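Local coordinates for protein fatty acyl CoA synthetase FADD13 (FATTY-ACYL-CoA SYNTHETASE) (Mycobacterium tuberculosis, PDB 3R44) that is a fatty acyl CoA synthetase by name, a member of the AMP-binding enzyme family of the ANL clan, at residues 15-20 against 163-168. Numbering follows the deposited sequence. Where two conformers were deposited one is given.
With HIS (histidine), chain B.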
ATOM      1  N   MET A  15     -19.915 -19.221  -1.581  1.00 20.04           N
ATOM      2  CA  MET A  15     -20.606 -17.965  -1.830  1.00 21.05           C
ATOM      3  C   MET A  15     -19.790 -16.784  -1.294  1.00 19.34           C
ATOM      4  O   MET A  15     -19.993 -15.647  -1.705  1.00 18.83           O
ATOM      5  CB  MET A  15     -22.021 -17.970  -1.211  1.00 23.62           C
ATOM      6  CG  MET A  15     -23.089 -18.800  -1.963  1.00 27.22           C
ATOM      7  SD  MET A  15     -23.174 -18.416  -3.717  1.00 38.28           S
ATOM      8  CE  MET A  15     -22.380 -19.898  -4.258  1.00 24.88           C
ATOM      9  N   LYS A  16     -18.827 -17.061  -0.396  1.00 16.89           N
ATOM     10  CA  LYS A  16     -17.950 -16.047   0.160  1.00 16.61           C
ATOM     11  C   LYS A  16     -16.508 -16.281  -0.313  1.00 16.65           C
ATOM     12  O   LYS A  16     -15.560 -16.098   0.444  1.00 15.44           O
ATOM     13  CB  LYS A  16     -18.046 -16.110   1.681  1.00 19.11           C
ATOM     14  CG  LYS A  16     -19.406 -15.675   2.191  1.00 20.74           C
ATOM     15  CD  LYS A  16     -19.483 -15.892   3.724  1.00 26.56           C
ATOM     16  CE  LYS A  16     -20.912 -15.821   4.224  1.00 31.91           C
ATOM     17  NZ  LYS A  16     -21.583 -14.596   3.803  1.00 34.62           N
ATOM     18  N   ASN A  17     -16.367 -16.732  -1.556  1.00 15.21           N
ATOM     19  CA  ASN A  17     -15.053 -16.986  -2.112  1.00 14.84           C
ATOM     20  C   ASN A  17     -14.744 -15.966  -3.222  1.00 12.89           C
ATOM     21  O   ASN A  17     -15.517 -15.802  -4.181  1.00 12.55           O
ATOM     22  CB  ASN A  17     -15.004 -18.435  -2.625  1.00 14.86           C
ATOM     23  CG  ASN A  17     -13.687 -18.793  -3.192  1.00 16.42           C
ATOM     24  OD1 ASN A  17     -13.279 -18.274  -4.223  1.00 14.94           O
ATOM     25  ND2 ASN A  17     -12.997 -19.696  -2.529  1.00 13.42           N
ATOM     26  N   ILE A  18     -13.594 -15.311  -3.127  1.00 12.41           N
ATOM     27  CA  ILE A  18     -13.226 -14.247  -4.038  1.00 11.77           C
ATOM     28  C   ILE A  18     -13.070 -14.783  -5.461  1.00 12.32           C
ATOM     29  O   ILE A  18     -13.385 -14.086  -6.429  1.00 12.93           O
ATOM     30  CB  ILE A  18     -11.873 -13.582  -3.553  1.00 12.06           C
ATOM     31  CG1 ILE A  18     -12.138 -12.787  -2.268  1.00 12.20           C
ATOM     32  CG2 ILE A  18     -11.270 -12.736  -4.636  1.00 13.29           C
ATOM     33  CD1 ILE A  18     -13.028 -11.550  -2.453  1.00 12.66           C
ATOM     34  N   GLY A  19     -12.582 -16.028  -5.594  1.00 12.50           N
ATOM     35  CA  GLY A  19     -12.497 -16.689  -6.880  1.00 13.81           C
ATOM     36  C   GLY A  19     -13.867 -17.001  -7.481  1.00 13.52           C
ATOM     37  O   GLY A  19     -14.075 -16.875  -8.695  1.00 13.86           O
ATOM     38  N   TRP A  20     -14.847 -17.305  -6.642  1.00 11.64           N
ATOM     39  CA  TRP A  20     -16.227 -17.542  -7.107  1.00 13.11           C
ATOM     40  C   TRP A  20     -16.849 -16.236  -7.508  1.00 13.77           C
ATOM     41  O   TRP A  20     -17.639 -16.137  -8.487  1.00 13.38           O
ATOM     42  CB  TRP A  20     -17.090 -18.241  -6.011  1.00 13.49           C
ATOM     43  CG  TRP A  20     -18.289 -18.862  -6.573  1.00 15.16           C
ATOM     44  CD1 TRP A  20     -19.574 -18.486  -6.397  1.00 16.82           C
ATOM     45  CD2 TRP A  20     -18.310 -20.006  -7.439  1.00 19.89           C
ATOM     46  NE1 TRP A  20     -20.406 -19.304  -7.114  1.00 19.48           N
ATOM     47  CE2 TRP A  20     -19.656 -20.255  -7.759  1.00 24.15           C
ATOM     48  CE3 TRP A  20     -17.317 -20.844  -7.971  1.00 21.76           C
ATOM     49  CZ2 TRP A  20     -20.044 -21.335  -8.577  1.00 25.77           C
ATOM     50  CZ3 TRP A  20     -17.707 -21.930  -8.790  1.00 27.79           C
ATOM     51  CH2 TRP A  20     -19.054 -22.163  -9.068  1.00 28.28           C
ATOM     52  N   PRO A 163     -12.926 -25.381 -10.439  1.00 27.60           N
ATOM     53  CA  PRO A 163     -12.733 -26.280  -9.290  1.00 29.84           C
ATOM     54  C   PRO A 163     -13.935 -26.355  -8.342  1.00 32.23           C
ATOM     55  O   PRO A 163     -14.712 -25.411  -8.243  1.00 31.03           O
ATOM     56  CB  PRO A 163     -11.559 -25.639  -8.521  1.00 29.38           C
ATOM     57  CG  PRO A 163     -10.940 -24.660  -9.522  1.00 28.34           C
ATOM     58  CD  PRO A 163     -12.057 -24.198 -10.356  1.00 26.04           C
ATOM     59  N   ALA A 164     -14.053 -27.454  -7.622  1.00 34.68           N
ATOM     60  CA  ALA A 164     -14.999 -27.525  -6.528  1.00 37.74           C
ATOM     61  C   ALA A 164     -14.506 -26.469  -5.540  1.00 38.29           C
ATOM     62  O   ALA A 164     -13.401 -26.564  -5.001  1.00 40.50           O
ATOM     63  CB  ALA A 164     -14.997 -28.935  -5.899  1.00 39.08           C
ATOM     64  N   VAL A 165     -15.262 -25.407  -5.356  1.00 37.77           N
ATOM     65  CA  VAL A 165     -14.808 -24.356  -4.460  1.00 36.10           C
ATOM     66  C   VAL A 165     -15.605 -24.555  -3.184  1.00 36.18           C
ATOM     67  O   VAL A 165     -16.853 -24.531  -3.219  1.00 36.67           O
ATOM     68  CB  VAL A 165     -15.050 -22.943  -5.062  1.00 35.08           C
ATOM     69  CG1 VAL A 165     -14.676 -21.854  -4.076  1.00 33.62           C
ATOM     70  CG2 VAL A 165     -14.288 -22.762  -6.337  1.00 33.86           C
ATOM     71  N   GLU A 166     -14.936 -24.855  -2.084  1.00 35.50           N
ATOM     72  CA  GLU A 166     -15.657 -25.169  -0.809  1.00 35.32           C
ATOM     73  C   GLU A 166     -14.978 -24.490   0.384  1.00 31.32           C
ATOM     74  O   GLU A 166     -14.929 -25.018   1.503  1.00 33.87           O
ATOM     75  CB  GLU A 166     -15.758 -26.666  -0.595  1.00 37.98           C
ATOM     76  CG  GLU A 166     -14.415 -27.404  -0.461  1.00 42.28           C
ATOM     77  CD  GLU A 166     -14.482 -28.864  -0.922  1.00 47.62           C
ATOM     78  OE1 GLU A 166     -15.158 -29.167  -1.949  1.00 48.71           O
ATOM     79  OE2 GLU A 166     -13.828 -29.699  -0.257  1.00 50.48           O
ATOM     80  N   CYS A 167     -14.413 -23.331   0.088  1.00 26.39           N
ATOM     81  CA  CYS A 167     -13.708 -22.538   1.064  0.80 24.49           C
ATOM     82  C   CYS A 167     -14.047 -21.083   0.800  1.00 21.04           C
ATOM     83  O   CYS A 167     -14.553 -20.725  -0.277  1.00 19.02           O
ATOM     84  CB  CYS A 167     -12.228 -22.742   0.922  0.80 24.74           C
ATOM     85  SG  CYS A 167     -11.769 -22.433  -0.726  0.80 31.08           S
ATOM     86  N   GLY A 168     -13.861 -20.263   1.812  1.00 18.44           N
ATOM     87  CA  GLY A 168     -14.079 -18.844   1.666  1.00 17.03           C
ATOM     88  C   GLY A 168     -14.308 -18.214   3.007  1.00 16.15           C
ATOM     89  O   GLY A 168     -13.907 -18.749   4.013  1.00 16.28           O
TER
HETATM   90  N   HIS B 504     -19.942 -11.388   3.383  1.00 43.40           N
HETATM   91  CA  HIS B 504     -19.055 -12.287   2.607  1.00 41.21           C
HETATM   92  C   HIS B 504     -17.634 -12.190   3.116  1.00 42.49           C
HETATM   93  O   HIS B 504     -16.976 -13.137   3.555  1.00 42.23           O
HETATM   94  CB  HIS B 504     -19.157 -11.913   1.113  1.00 41.03           C
HETATM   95  CG  HIS B 504     -18.026 -12.390   0.262  1.00 34.26           C
HETATM   96  ND1 HIS B 504     -18.167 -12.556  -1.106  1.00 29.97           N
HETATM   97  CD2 HIS B 504     -16.740 -12.733   0.559  1.00 28.87           C
HETATM   98  CE1 HIS B 504     -17.011 -12.970  -1.610  1.00 26.81           C
HETATM   99  NE2 HIS B 504     -16.130 -13.074  -0.625  1.00 25.01           N
HETATM  100  OXT HIS B 504     -17.082 -11.094   3.096  1.00 44.43           O
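Asn17 meets Cys167 and Val165 through a single carboxamide that faces two ways. CG stands anti to the backbone N (chi1 -179°), on the side of the 163-168 loop, and chi2 of -67° turns the amide so that ND2 donates to the carbonyl of Cys167, Asn17 ND2 to Cys167 O being 2.9 Å with an N-H...O angle of 164°. The acceptor lies almost in the amide plane of Asn17, whereas ND2 itself sits above the carbonyl plane of Cys167. ND2 also donates to Ala89 O of helix 79-91, and these two partners help fix which end of the amide is nitrogen. OD1 turns back to its own chain as the N-cap of helix 18-28: Trp20 N to Asn17 OD1 is 3.0 Å, while Gly19 N adds a weak, strongly bent bond. Val165 and Asn17 come tip to tip, with methyl CG1 set against the amide, 3.3 Å from Asn17 CG. The other methyl serves the indole; Val165 CG2 lies 3.9 Å from Trp20 CE3, at the benzo part of the ring. Gly168 packs its CA 3.4 Å from Lys16 O, a close approach of backbone to backbone, and Gly168 N is hydrogen-bonded to Asp171 OD2. Next to Asn17 in the chain, Ile18 N is hydrogen-bonded to His192 ND1 of helix 192-205, and the bound histidine rests beside Lys16, its CA 3.4 Å from Lys16 CG. The arrangement is an asparagine N-cap whose amide also ties the first helix to the loop before strand 172-178, beside the histidine site that Met15 to Ile18 help line, in an enzyme of the AMP-binding family.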